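Local coordinates for protein SorB (Sorangium cellulosum, PDB 6B2V) that acts as the pyran synthase domain of module nine in the sorangicin trans-acyltransferase assembly line, probably closing a pyran ring in the growing polyketide, at residues Val158-Arg163 / Ala171-Leu176; Leu55-Gln60 / Asp206-Asn211; Ala179-Ser184 / Ala217-Leu222; Glu52-Leu55 / Leu61-Ala64; Leu145-Val150 / Gly248-Ala253. All coordinates share one frame; numbering follows the deposited sequence.

Contact 1 of 5, residues Val158-Arg163 / Ala171-Leu176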
# COMPACT_ATOMS: atom_id res chain seq x y z
N VAL A 158 17.27 -14.68 1.87
CA VAL A 158 17.54 -13.89 3.04
C VAL A 158 16.62 -14.05 4.22
O VAL A 158 15.56 -14.49 4.11
CB VAL A 158 17.63 -12.42 2.73
CG1 VAL A 158 18.57 -12.17 1.60
CG2 VAL A 158 16.30 -11.91 2.36
N ASP A 159 17.14 -13.68 5.37
CA ASP A 159 16.41 -13.69 6.62
C ASP A 159 15.72 -12.35 6.58
O ASP A 159 16.27 -11.36 6.89
CB ASP A 159 17.45 -13.78 7.72
CG ASP A 159 16.91 -13.58 9.10
OD1 ASP A 159 15.76 -13.27 9.30
OD2 ASP A 159 17.76 -13.69 9.98
N ALA A 160 14.49 -12.35 6.15
CA ALA A 160 13.73 -11.13 5.99
C ALA A 160 13.55 -10.34 7.26
O ALA A 160 13.58 -9.12 7.24
CB ALA A 160 12.40 -11.44 5.36
N ARG A 161 13.34 -11.04 8.35
CA ARG A 161 13.19 -10.31 9.58
C ARG A 161 14.44 -9.55 9.95
O ARG A 161 14.41 -8.36 10.10
CB ARG A 161 12.89 -11.32 10.69
CG ARG A 161 12.54 -10.72 12.03
CD ARG A 161 12.59 -11.72 13.15
NE ARG A 161 11.60 -12.76 13.12
CZ ARG A 161 10.41 -12.72 13.70
NH1 ARG A 161 9.98 -11.65 14.34
NH2 ARG A 161 9.61 -13.76 13.61
N THR A 162 15.55 -10.24 10.00
CA THR A 162 16.76 -9.58 10.37
C THR A 162 17.15 -8.45 9.45
O THR A 162 17.45 -7.39 9.90
CB THR A 162 17.91 -10.61 10.47
OG1 THR A 162 17.59 -11.61 11.40
CG2 THR A 162 19.16 -9.96 10.88
N ARG A 163 17.09 -8.68 8.15
CA ARG A 163 17.48 -7.67 7.22
C ARG A 163 16.63 -6.42 7.21
O ARG A 163 17.15 -5.35 7.13
CB ARG A 163 17.54 -8.23 5.81
CG ARG A 163 18.59 -9.28 5.63
CD ARG A 163 20.00 -8.70 5.53
NE ARG A 163 20.10 -7.69 4.50
CZ ARG A 163 20.32 -7.97 3.23
NH1 ARG A 163 20.47 -9.21 2.84
NH2 ARG A 163 20.40 -7.01 2.35
N ALA A 171 7.24 -1.32 10.44
CA ALA A 171 6.34 -2.44 10.68
C ALA A 171 6.90 -3.53 11.62
O ALA A 171 8.02 -3.88 11.54
CB ALA A 171 5.97 -3.08 9.37
N SER A 172 6.01 -4.10 12.40
CA SER A 172 6.39 -5.19 13.25
C SER A 172 6.42 -6.42 12.34
O SER A 172 5.44 -6.83 11.85
CB SER A 172 5.33 -5.39 14.31
OG SER A 172 5.34 -4.34 15.24
N TYR A 173 7.56 -7.07 12.26
CA TYR A 173 7.71 -8.21 11.37
C TYR A 173 6.74 -9.34 11.67
O TYR A 173 6.17 -9.94 10.82
CB TYR A 173 9.13 -8.76 11.40
CG TYR A 173 9.35 -9.85 10.40
CD1 TYR A 173 9.62 -9.56 9.09
CD2 TYR A 173 9.24 -11.17 10.75
CE1 TYR A 173 9.79 -10.54 8.17
CE2 TYR A 173 9.41 -12.16 9.81
CZ TYR A 173 9.69 -11.83 8.53
OH TYR A 173 9.86 -12.81 7.62
N ASP A 174 6.49 -9.56 12.95
CA ASP A 174 5.59 -10.60 13.38
C ASP A 174 4.16 -10.37 12.93
O ASP A 174 3.37 -11.29 12.88
CB ASP A 174 5.57 -10.70 14.89
CG ASP A 174 6.69 -11.56 15.48
OD1 ASP A 174 7.34 -12.33 14.80
OD2 ASP A 174 6.88 -11.48 16.67
N LYS A 175 3.82 -9.11 12.69
CA LYS A 175 2.48 -8.76 12.26
C LYS A 175 2.30 -8.80 10.74
O LYS A 175 1.22 -8.79 10.28
CB LYS A 175 2.11 -7.39 12.79
CG LYS A 175 2.10 -7.32 14.29
CD LYS A 175 0.97 -8.14 14.85
CE LYS A 175 0.77 -7.92 16.35
NZ LYS A 175 2.06 -7.63 16.98
N LEU A 176 3.41 -8.84 10.05
CA LEU A 176 3.42 -9.00 8.63
C LEU A 176 3.17 -10.47 8.24
O LEU A 176 3.21 -11.33 9.06
CB LEU A 176 4.75 -8.58 8.04
CG LEU A 176 5.17 -7.14 8.27
CD1 LEU A 176 6.50 -6.87 7.65
CD2 LEU A 176 4.10 -6.21 7.79

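Contact 2 of 5, residues Leu55-Gln60 / Asp206-Asn211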
# COMPACT_ATOMS: atom_id res chain seq x y z
N LEU A 55 -1.71 1.29 14.03
CA LEU A 55 -0.71 2.22 14.50
C LEU A 55 0.34 1.64 15.45
O LEU A 55 1.49 1.89 15.37
CB LEU A 55 -1.34 3.50 15.08
CG LEU A 55 -2.10 4.32 14.05
CD1 LEU A 55 -2.96 5.37 14.71
CD2 LEU A 55 -1.15 4.97 13.09
N MET A 56 -0.13 0.84 16.39
CA MET A 56 0.72 0.20 17.36
C MET A 56 1.71 -0.75 16.71
O MET A 56 2.81 -0.88 17.16
CB MET A 56 -0.10 -0.50 18.40
CG MET A 56 -0.83 0.49 19.26
SD MET A 56 -1.09 -0.13 20.93
CE MET A 56 -2.31 -1.31 20.47
N ASP A 57 1.27 -1.34 15.62
CA ASP A 57 2.05 -2.30 14.83
C ASP A 57 3.05 -1.58 13.89
O ASP A 57 3.75 -2.21 13.16
CB ASP A 57 1.13 -3.19 13.97
CG ASP A 57 0.31 -4.23 14.77
OD1 ASP A 57 0.58 -4.39 15.93
OD2 ASP A 57 -0.60 -4.82 14.20
N HIS A 58 3.05 -0.26 13.87
CA HIS A 58 3.84 0.50 12.92
C HIS A 58 4.55 1.72 13.48
O HIS A 58 4.59 2.72 12.86
CB HIS A 58 2.89 0.90 11.77
CG HIS A 58 3.54 1.14 10.47
ND1 HIS A 58 3.79 2.40 9.99
CD2 HIS A 58 3.99 0.29 9.53
CE1 HIS A 58 4.35 2.31 8.81
NE2 HIS A 58 4.48 1.04 8.51
N GLU A 59 4.96 1.65 14.73
CA GLU A 59 5.71 2.70 15.42
C GLU A 59 4.99 4.03 15.51
O GLU A 59 5.61 5.03 15.50
CB GLU A 59 7.10 2.88 14.86
CG GLU A 59 7.99 1.66 15.05
CD GLU A 59 9.39 1.79 14.49
OE1 GLU A 59 9.69 2.76 13.84
OE2 GLU A 59 10.19 0.88 14.70
N GLN A 60 3.68 3.94 15.53
CA GLN A 60 2.79 5.06 15.65
C GLN A 60 2.70 5.94 14.42
O GLN A 60 2.12 6.99 14.48
CB GLN A 60 3.07 5.91 16.88
CG GLN A 60 3.12 5.13 18.17
CD GLN A 60 1.87 4.36 18.49
OE1 GLN A 60 1.93 3.23 18.85
NE2 GLN A 60 0.77 4.99 18.42
N ASP A 206 -6.00 -4.76 4.70
CA ASP A 206 -5.51 -4.53 6.02
C ASP A 206 -4.09 -3.99 5.85
O ASP A 206 -3.35 -4.47 5.09
CB ASP A 206 -5.41 -5.88 6.80
CG ASP A 206 -5.02 -5.74 8.29
OD1 ASP A 206 -3.98 -5.25 8.70
OD2 ASP A 206 -5.73 -6.21 9.11
N PRO A 207 -3.72 -3.05 6.69
CA PRO A 207 -2.41 -2.45 6.58
C PRO A 207 -1.29 -3.46 6.75
O PRO A 207 -0.29 -3.26 6.19
CB PRO A 207 -2.44 -1.39 7.67
CG PRO A 207 -3.84 -0.99 7.71
CD PRO A 207 -4.62 -2.23 7.51
N ASN A 208 -1.47 -4.44 7.59
CA ASN A 208 -0.41 -5.41 7.76
C ASN A 208 -0.13 -6.20 6.46
O ASN A 208 1.00 -6.49 6.17
CB ASN A 208 -0.71 -6.35 8.92
CG ASN A 208 -0.48 -5.71 10.28
OD1 ASN A 208 0.25 -4.81 10.38
ND2 ASN A 208 -1.15 -6.20 11.28
N LEU A 209 -1.20 -6.59 5.78
CA LEU A 209 -1.08 -7.24 4.51
C LEU A 209 -0.54 -6.27 3.45
O LEU A 209 0.28 -6.62 2.72
CB LEU A 209 -2.42 -7.84 4.07
CG LEU A 209 -2.47 -8.55 2.70
CD1 LEU A 209 -1.41 -9.62 2.58
CD2 LEU A 209 -3.82 -9.17 2.54
N GLY A 210 -1.02 -5.04 3.44
CA GLY A 210 -0.49 -4.09 2.49
C GLY A 210 0.99 -3.83 2.62
O GLY A 210 1.67 -3.75 1.70
N ASN A 211 1.42 -3.70 3.85
CA ASN A 211 2.84 -3.54 4.12
C ASN A 211 3.64 -4.78 3.72
O ASN A 211 4.75 -4.68 3.33
CB ASN A 211 3.10 -3.23 5.58
CG ASN A 211 2.90 -1.77 5.89
OD1 ASN A 211 2.54 -1.44 6.97
ND2 ASN A 211 3.15 -0.96 4.96

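Contact 3 of 5, residues Ala179-Ser184 / Ala217-Leu222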
# COMPACT_ATOMS: atom_id res chain seq x y z
N ALA A 179 6.92 -14.81 5.14
CA ALA A 179 7.49 -16.02 5.70
C ALA A 179 8.84 -16.38 5.15
O ALA A 179 9.59 -17.04 5.76
CB ALA A 179 6.59 -17.18 5.47
N SER A 180 9.11 -15.96 3.95
CA SER A 180 10.38 -16.16 3.29
C SER A 180 10.60 -15.09 2.22
O SER A 180 9.69 -14.51 1.79
CB SER A 180 10.45 -17.52 2.59
OG SER A 180 9.67 -17.49 1.43
N LEU A 181 11.85 -14.86 1.85
CA LEU A 181 12.18 -13.92 0.83
C LEU A 181 13.41 -14.33 -0.01
O LEU A 181 14.40 -14.57 0.53
CB LEU A 181 12.45 -12.56 1.50
CG LEU A 181 12.85 -11.38 0.61
CD1 LEU A 181 11.80 -11.06 -0.43
CD2 LEU A 181 13.04 -10.12 1.45
N VAL A 182 13.29 -14.37 -1.33
CA VAL A 182 14.39 -14.64 -2.22
C VAL A 182 14.44 -13.53 -3.28
O VAL A 182 13.49 -12.91 -3.57
CB VAL A 182 14.34 -16.05 -2.89
CG1 VAL A 182 14.38 -17.17 -1.87
CG2 VAL A 182 13.11 -16.18 -3.78
N HIS A 183 15.63 -13.34 -3.80
CA HIS A 183 15.81 -12.31 -4.77
C HIS A 183 17.01 -12.45 -5.69
O HIS A 183 17.90 -13.15 -5.42
CB HIS A 183 15.87 -10.94 -4.03
CG HIS A 183 17.14 -10.66 -3.30
ND1 HIS A 183 18.17 -9.98 -3.89
CD2 HIS A 183 17.54 -10.94 -2.05
CE1 HIS A 183 19.15 -9.85 -3.02
NE2 HIS A 183 18.80 -10.42 -1.90
N SER A 184 16.91 -11.78 -6.81
CA SER A 184 18.03 -11.57 -7.73
C SER A 184 18.49 -10.10 -7.59
O SER A 184 18.16 -9.44 -6.66
CB SER A 184 17.67 -11.80 -9.19
OG SER A 184 16.76 -10.88 -9.62
N ALA A 217 9.36 -4.87 -2.31
CA ALA A 217 9.73 -3.83 -3.26
C ALA A 217 10.70 -2.82 -2.66
O ALA A 217 11.58 -2.40 -3.30
CB ALA A 217 8.48 -3.14 -3.80
N ILE A 218 10.43 -2.42 -1.44
CA ILE A 218 11.31 -1.51 -0.77
C ILE A 218 12.68 -2.15 -0.50
O ILE A 218 13.67 -1.55 -0.71
CB ILE A 218 10.68 -0.98 0.51
CG1 ILE A 218 9.52 -0.11 0.16
CG2 ILE A 218 11.70 -0.23 1.34
CD1 ILE A 218 8.57 0.11 1.29
N PHE A 219 12.67 -3.41 -0.13
CA PHE A 219 13.89 -4.14 0.08
C PHE A 219 14.70 -4.15 -1.24
O PHE A 219 15.86 -3.91 -1.23
CB PHE A 219 13.54 -5.56 0.59
CG PHE A 219 14.70 -6.50 0.64
CD1 PHE A 219 15.02 -7.22 -0.45
CD2 PHE A 219 15.44 -6.61 1.75
CE1 PHE A 219 16.09 -8.06 -0.44
CE2 PHE A 219 16.52 -7.47 1.78
CZ PHE A 219 16.83 -8.19 0.69
N LEU A 220 14.05 -4.38 -2.35
CA LEU A 220 14.71 -4.38 -3.63
C LEU A 220 15.32 -3.00 -3.95
O LEU A 220 16.38 -2.90 -4.45
CB LEU A 220 13.74 -4.80 -4.72
CG LEU A 220 14.19 -5.43 -5.99
CD1 LEU A 220 15.19 -6.54 -5.72
CD2 LEU A 220 12.95 -5.99 -6.64
N SER A 221 14.58 -1.95 -3.61
CA SER A 221 15.03 -0.59 -3.86
C SER A 221 16.32 -0.35 -3.12
O SER A 221 17.19 0.19 -3.64
CB SER A 221 13.96 0.45 -3.42
OG SER A 221 14.29 1.78 -3.76
N LEU A 222 16.37 -0.79 -1.89
CA LEU A 222 17.58 -0.66 -1.07
C LEU A 222 18.77 -1.47 -1.60
O LEU A 222 19.83 -0.95 -1.77
CB LEU A 222 17.29 -1.03 0.37
CG LEU A 222 16.36 -0.05 1.07
CD1 LEU A 222 15.98 -0.64 2.41
CD2 LEU A 222 17.00 1.28 1.26

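Contact 4 of 5, residues Glu52-Leu55 / Leu61-Ala64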
# COMPACT_ATOMS: atom_id res chain seq x y z
N GLU A 52 -4.88 2.03 18.20
CA GLU A 52 -5.34 1.17 17.14
C GLU A 52 -4.20 0.22 16.79
O GLU A 52 -3.07 0.62 16.74
CB GLU A 52 -5.74 2.01 15.91
CG GLU A 52 -6.95 2.92 16.08
CD GLU A 52 -6.62 4.24 16.74
OE1 GLU A 52 -5.48 4.54 16.89
OE2 GLU A 52 -7.53 4.97 17.10
N PRO A 53 -4.51 -1.04 16.50
CA PRO A 53 -3.46 -2.00 16.21
C PRO A 53 -2.65 -1.57 15.00
O PRO A 53 -1.46 -1.62 15.07
CB PRO A 53 -4.24 -3.26 15.90
CG PRO A 53 -5.43 -3.15 16.75
CD PRO A 53 -5.80 -1.70 16.57
N PHE A 54 -3.29 -1.03 13.98
CA PHE A 54 -2.54 -0.63 12.79
C PHE A 54 -1.47 0.39 13.08
O PHE A 54 -0.52 0.45 12.39
CB PHE A 54 -3.40 -0.34 11.57
CG PHE A 54 -3.98 1.04 11.54
CD1 PHE A 54 -5.13 1.31 12.20
CD2 PHE A 54 -3.36 2.03 10.88
CE1 PHE A 54 -5.66 2.57 12.19
CE2 PHE A 54 -3.86 3.29 10.88
CZ PHE A 54 -5.01 3.57 11.52
N LEU A 55 -1.71 1.29 14.03
CA LEU A 55 -0.71 2.22 14.50
C LEU A 55 0.34 1.64 15.45
O LEU A 55 1.49 1.89 15.37
CB LEU A 55 -1.34 3.50 15.08
CG LEU A 55 -2.10 4.32 14.05
CD1 LEU A 55 -2.96 5.37 14.71
CD2 LEU A 55 -1.15 4.97 13.09
N LEU A 61 3.24 5.46 13.32
CA LEU A 61 3.26 6.17 12.06
C LEU A 61 2.16 5.63 11.16
O LEU A 61 2.09 4.49 10.89
CB LEU A 61 4.63 6.01 11.41
CG LEU A 61 4.75 6.47 9.97
CD1 LEU A 61 4.67 7.97 9.87
CD2 LEU A 61 6.01 5.98 9.33
N PHE A 62 1.29 6.50 10.66
CA PHE A 62 0.19 6.05 9.84
C PHE A 62 0.80 5.51 8.57
O PHE A 62 1.45 6.22 7.88
CB PHE A 62 -0.72 7.25 9.56
CG PHE A 62 -2.13 6.90 9.17
CD1 PHE A 62 -2.43 6.59 7.90
CD2 PHE A 62 -3.14 6.97 10.08
CE1 PHE A 62 -3.72 6.32 7.51
CE2 PHE A 62 -4.44 6.67 9.72
CZ PHE A 62 -4.73 6.34 8.43
N PRO A 63 0.51 4.27 8.25
CA PRO A 63 1.14 3.67 7.09
C PRO A 63 0.67 4.26 5.80
O PRO A 63 -0.48 4.50 5.63
CB PRO A 63 0.74 2.19 7.18
CG PRO A 63 0.30 1.99 8.55
CD PRO A 63 -0.29 3.29 8.98
N ALA A 64 1.57 4.29 4.85
CA ALA A 64 1.26 4.83 3.53
C ALA A 64 0.10 4.08 2.89
O ALA A 64 -0.81 4.62 2.35
CB ALA A 64 2.49 4.73 2.64

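Contact 5 of 5, residues Leu145-Val150 / Gly248-Ala253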
# COMPACT_ATOMS: atom_id res chain seq x y z
N LEU A 145 0.87 -15.86 -12.60
CA LEU A 145 2.29 -15.88 -12.44
C LEU A 145 2.86 -17.28 -12.32
O LEU A 145 2.38 -18.05 -11.58
CB LEU A 145 2.68 -15.10 -11.22
CG LEU A 145 4.17 -14.99 -10.92
CD1 LEU A 145 4.80 -14.18 -12.05
CD2 LEU A 145 4.33 -14.28 -9.59
N ASP A 146 3.92 -17.54 -13.08
CA ASP A 146 4.62 -18.80 -13.05
C ASP A 146 5.58 -18.69 -11.89
O ASP A 146 6.69 -18.32 -11.99
CB ASP A 146 5.33 -18.98 -14.38
CG ASP A 146 5.99 -20.34 -14.54
OD1 ASP A 146 6.18 -20.99 -13.55
OD2 ASP A 146 6.29 -20.63 -15.70
N ILE A 147 5.06 -19.06 -10.74
CA ILE A 147 5.82 -18.95 -9.52
C ILE A 147 7.08 -19.79 -9.50
O ILE A 147 8.05 -19.35 -9.02
CB ILE A 147 4.93 -19.27 -8.30
CG1 ILE A 147 3.76 -18.30 -8.28
CG2 ILE A 147 5.67 -19.23 -6.96
CD1 ILE A 147 2.61 -18.82 -7.49
N GLU A 148 7.01 -20.99 -10.03
CA GLU A 148 8.21 -21.79 -10.06
C GLU A 148 9.32 -21.15 -10.91
O GLU A 148 10.47 -21.19 -10.56
CB GLU A 148 7.95 -23.25 -10.45
CG GLU A 148 9.17 -24.02 -11.00
CD GLU A 148 10.25 -24.37 -9.98
OE1 GLU A 148 10.16 -23.98 -8.86
OE2 GLU A 148 11.18 -25.03 -10.40
N ALA A 149 8.93 -20.56 -12.03
CA ALA A 149 9.91 -19.91 -12.86
C ALA A 149 10.57 -18.78 -12.11
O ALA A 149 11.74 -18.63 -12.17
CB ALA A 149 9.26 -19.39 -14.11
N VAL A 150 9.78 -18.02 -11.39
CA VAL A 150 10.35 -16.94 -10.62
C VAL A 150 11.29 -17.46 -9.55
O VAL A 150 12.33 -16.93 -9.39
CB VAL A 150 9.28 -16.08 -9.93
CG1 VAL A 150 9.93 -15.04 -9.05
CG2 VAL A 150 8.37 -15.42 -10.93
N GLY A 248 -3.81 -14.10 -0.44
CA GLY A 248 -2.43 -13.98 -0.81
C GLY A 248 -1.48 -15.07 -0.38
O GLY A 248 -1.52 -15.54 0.73
N ALA A 249 -0.61 -15.44 -1.32
CA ALA A 249 0.39 -16.42 -1.05
C ALA A 249 1.81 -16.00 -1.42
O ALA A 249 2.72 -16.51 -0.85
CB ALA A 249 0.05 -17.72 -1.74
N TYR A 250 1.96 -15.11 -2.40
CA TYR A 250 3.27 -14.64 -2.80
C TYR A 250 3.24 -13.17 -3.18
O TYR A 250 2.26 -12.70 -3.61
CB TYR A 250 3.81 -15.41 -4.04
CG TYR A 250 4.18 -16.82 -3.79
CD1 TYR A 250 5.40 -17.10 -3.31
CD2 TYR A 250 3.32 -17.85 -4.00
CE1 TYR A 250 5.79 -18.36 -3.04
CE2 TYR A 250 3.72 -19.16 -3.71
CZ TYR A 250 4.96 -19.38 -3.21
OH TYR A 250 5.51 -20.63 -2.94
N VAL A 251 4.36 -12.50 -3.02
CA VAL A 251 4.55 -11.12 -3.43
C VAL A 251 5.75 -11.15 -4.41
O VAL A 251 6.75 -11.63 -4.08
CB VAL A 251 4.84 -10.22 -2.24
CG1 VAL A 251 5.20 -8.83 -2.68
CG2 VAL A 251 3.65 -10.13 -1.32
N HIS A 252 5.54 -10.60 -5.59
CA HIS A 252 6.48 -10.54 -6.68
C HIS A 252 6.76 -9.10 -7.04
O HIS A 252 5.96 -8.47 -7.58
CB HIS A 252 5.91 -11.26 -7.89
CG HIS A 252 6.84 -11.32 -9.06
ND1 HIS A 252 6.42 -11.20 -10.36
CD2 HIS A 252 8.18 -11.45 -9.12
CE1 HIS A 252 7.46 -11.26 -11.16
NE2 HIS A 252 8.54 -11.46 -10.42
N ALA A 253 7.97 -8.68 -6.73
CA ALA A 253 8.46 -7.34 -6.97
C ALA A 253 9.64 -7.31 -7.92
O ALA A 253 10.48 -8.14 -7.88
CB ALA A 253 8.97 -6.75 -5.66

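Contact 1 of 5, residues Val158-Arg163 / Ala171-Leu176
R161 lays the aliphatic part of its side chain over one face of the Y173 ring, with CB almost on the ring normal: R161 CB stands 3.6 Å from the Y173 centroid, a CH-pi contact. The pair joins the N-terminal turn of helix 160-166 to the short 3-10 turn 173-175, both in the predicted C-terminal hotdog of this double-hotdog domain of the polyketide synthase dehydratase family. With CG anti to the backbone N (chi1 -173°), the R161 chain runs across the ring at about a right angle. A bend at chi3 then brings the guanidinium back, so that Y173 CD2 lies 3.5 Å from R161 CZ over the centre of one guanidinium face. The two planes are inclined by 56°, so this is no flat stack. At the far end of the ring, A160 CB touches Y173 OH at 3.7 Å. D159 caps the helix: its OD1 accepts from T162 N at 3.1 Å, nearly straight. Around the contact, Y173 and A160 also pack on I178 and L181 of the following strand 178-183. R161 grips D174 end-on in a salt bridge at the protein surface. Both terminal nitrogens give to the same oxygen, D174 OD1, from NH1 at 2.8 Å and from NH2 at 2.9 Å. The oxygen lies close to the guanidinium plane, while the carboxylate plane stands nearly perpendicular to it, at 81°.

Contact 2 of 5, residues Leu55-Gln60 / Asp206-Asn211
D57 and N208 carry the single hydrogen bond of this contact, with N208 ND2 giving to D57 OD2 at 3.3 Å. The bond is long but almost straight (174°); the acceptor lies in the amide plane of N208, and the donor meets OD2 on its anti side, tilted out of the carboxylate plane. Helix 207-225 begins just before N208, where D206 OD1 accepts from N208 N at 2.9 Å as an N-cap. L55 O accepts from both H58 N and Q60 N. The second meeting is van der Waals in kind. With CG anti to the backbone N (chi1 -154°), the H58 ring is carried toward N211, whose OD1 comes to 3.4 Å from H58 CD2; amide and imidazole planes are only 9° apart, and NE2 is near but poorly angled for a hydrogen bond. Segments 55-60 and 206-211 belong to the predicted N- and C-terminal hotdogs, and H58 and N211 probably lie at the positions of the dehydratase family's active-site histidine and aspartate. One long bond from an uncharged amide probably holds D57 only loosely at this polar seam, whereas H58 is oriented by its ND1 bond to L61 O.

Contact 3 of 5, residues Ala179-Ser184 / Ala217-Leu222
F219 points the CE1 and CZ edge of its ring at one face of H183, an edge-to-face (T-shaped) pair with centroids 5.2 Å apart and planes at 72°. The closest atoms are F219 CE1 and H183 CD2, 3.6 Å apart; CE1 stands over the imidazole near its rim rather than over the centre. A face of the same phenyl ring receives L181, whose CD2 sits 4.0 Å from the F219 centroid and only 9° off the normal, a CH-pi contact. Two side chains of strand 178-183, two residues apart, thus use different aspects of one ring: L181 a face, H183 the edge. The H183 ring reaches its place with CG between the backbone N and the carbonyl carbon (chi1 75°). Its ND1 then gives to S184 O at 2.8 Å, nearly straight, and this bond should fix the rotation of the imidazole. L220 CD1 merely brushes S184 O. F219 also touches R163 and N164 of helix 160-166, while L181 and H183 pack on V158. Helix 207-225 is thereby seated against strand 178-183, which runs between strands 156-158 and 187-192 in the predicted C-terminal hotdog.

Contact 4 of 5, residues Glu52-Leu55 / Leu61-Ala64
The chain doubles back over a five-residue connection, bringing L55 CA of the short helix 53-56 within 6.1 Å of F62 CA in the irregular segment 61-64. F54 and F62 form the aromatic centre of the contact as an offset edge-to-face pair: the edge of F54 is directed at a face of F62, the planes are almost perpendicular (88°), and the centroids lie 5.2 Å apart. F54 CE2 and CZ both come to 3.6 Å from F62 CE2, with F54 CE2 above the rim of the acceptor ring. With CG set between the backbone N and the carbonyl carbon (chi1 83°), the F54 ring swings across toward the returning chain. The same edge continues to P63, where F54 CD2 meets P63 CD at 3.8 Å, so one side of the phenyl ring spans two consecutive residues. Segment 61-64 leads into helix 64-77, the long helix of the predicted N-terminal hotdog, and the two segments are thus the approach to that helix and the short helix before it. L55 lies against the returning chain. Its CD2 touches the backbone, 3.7 Å from F62 CA, and approaches F62 CD2 at 4.1 Å, while its CG lies over one face of the neighbouring F54 ring. Further rings gather round F62: F48 meets it edge-to-face, and Y67 of helix 64-77 meets it with planes inclined at about 40°. From the other hotdog, P207 touches F54 and N211 touches P63.

Contact 5 of 5, residues Leu145-Val150 / Gly248-Ala253
L145, just ahead of helix 147-152, opens the contact by resting both methyl groups against H252: CD1 and CD2 each lie 3.8 Å from H252 ND1. CD2 is also close to H252 CB; both methyls come obliquely to the CB-ND1 side of the ring, from the same side of its plane as V150. D146 turns the chain into the helix and caps it, its OD1 accepting from A149 N at 3.2 Å. One residue on, I147 meets Y250 through two branches. CG2 stands over the centre of the phenol face, 3.8 Å from the Y250 centroid and 11° off the normal, a CH-pi contact, while CD1 reaches the ring at Y250 CD2, 3.7 Å away. The first torsion explains the division of labour: CG2 is anti to the backbone N and CG1 anti to the carbonyl carbon (chi1 -59°). V150, a turn later, returns to H252. Its CG2 lies over the imidazole face, displaced toward the rim, 4.3 Å from the H252 centroid, and CG1 is 4.0 Å from H252 CD2. The polar end of this buried histidine is satisfied elsewhere, since NE2 is hydrogen-bonded to OE2 of E187. Y250 and H252 lie on the strand face turned to helix 147-152; V251 between them points the other way and packs on P216 of helix 207-225. The strand thus has a helix on each face: the long one, 207-225, is the helix round which the sheet of a hotdog fold wraps, and helix 147-152 covers the outer side of the predicted C-terminal hotdog.

From the N terminus, contact 4 closes first, a short loop between helix 53-56 and the approach to helix 64-77. Contact 2 begins at the same helix, sharing L55, and spans nearly 150 residues to the start of helix 207-225, joining the two predicted hotdogs. Contact 5 opens inside that loop and closes beyond it at strand 250-255, so contacts 2 and 5 cross. Contact 1 closes a small loop nested within both; its S172 N probably bonds to D57 O of contact 2. Contact 3 follows in series, crosses contact 2 and nests within contact 5. Helix 207-225 serves contacts 2 and 3, linking the hotdog interface to the C-terminal hotdog sheet.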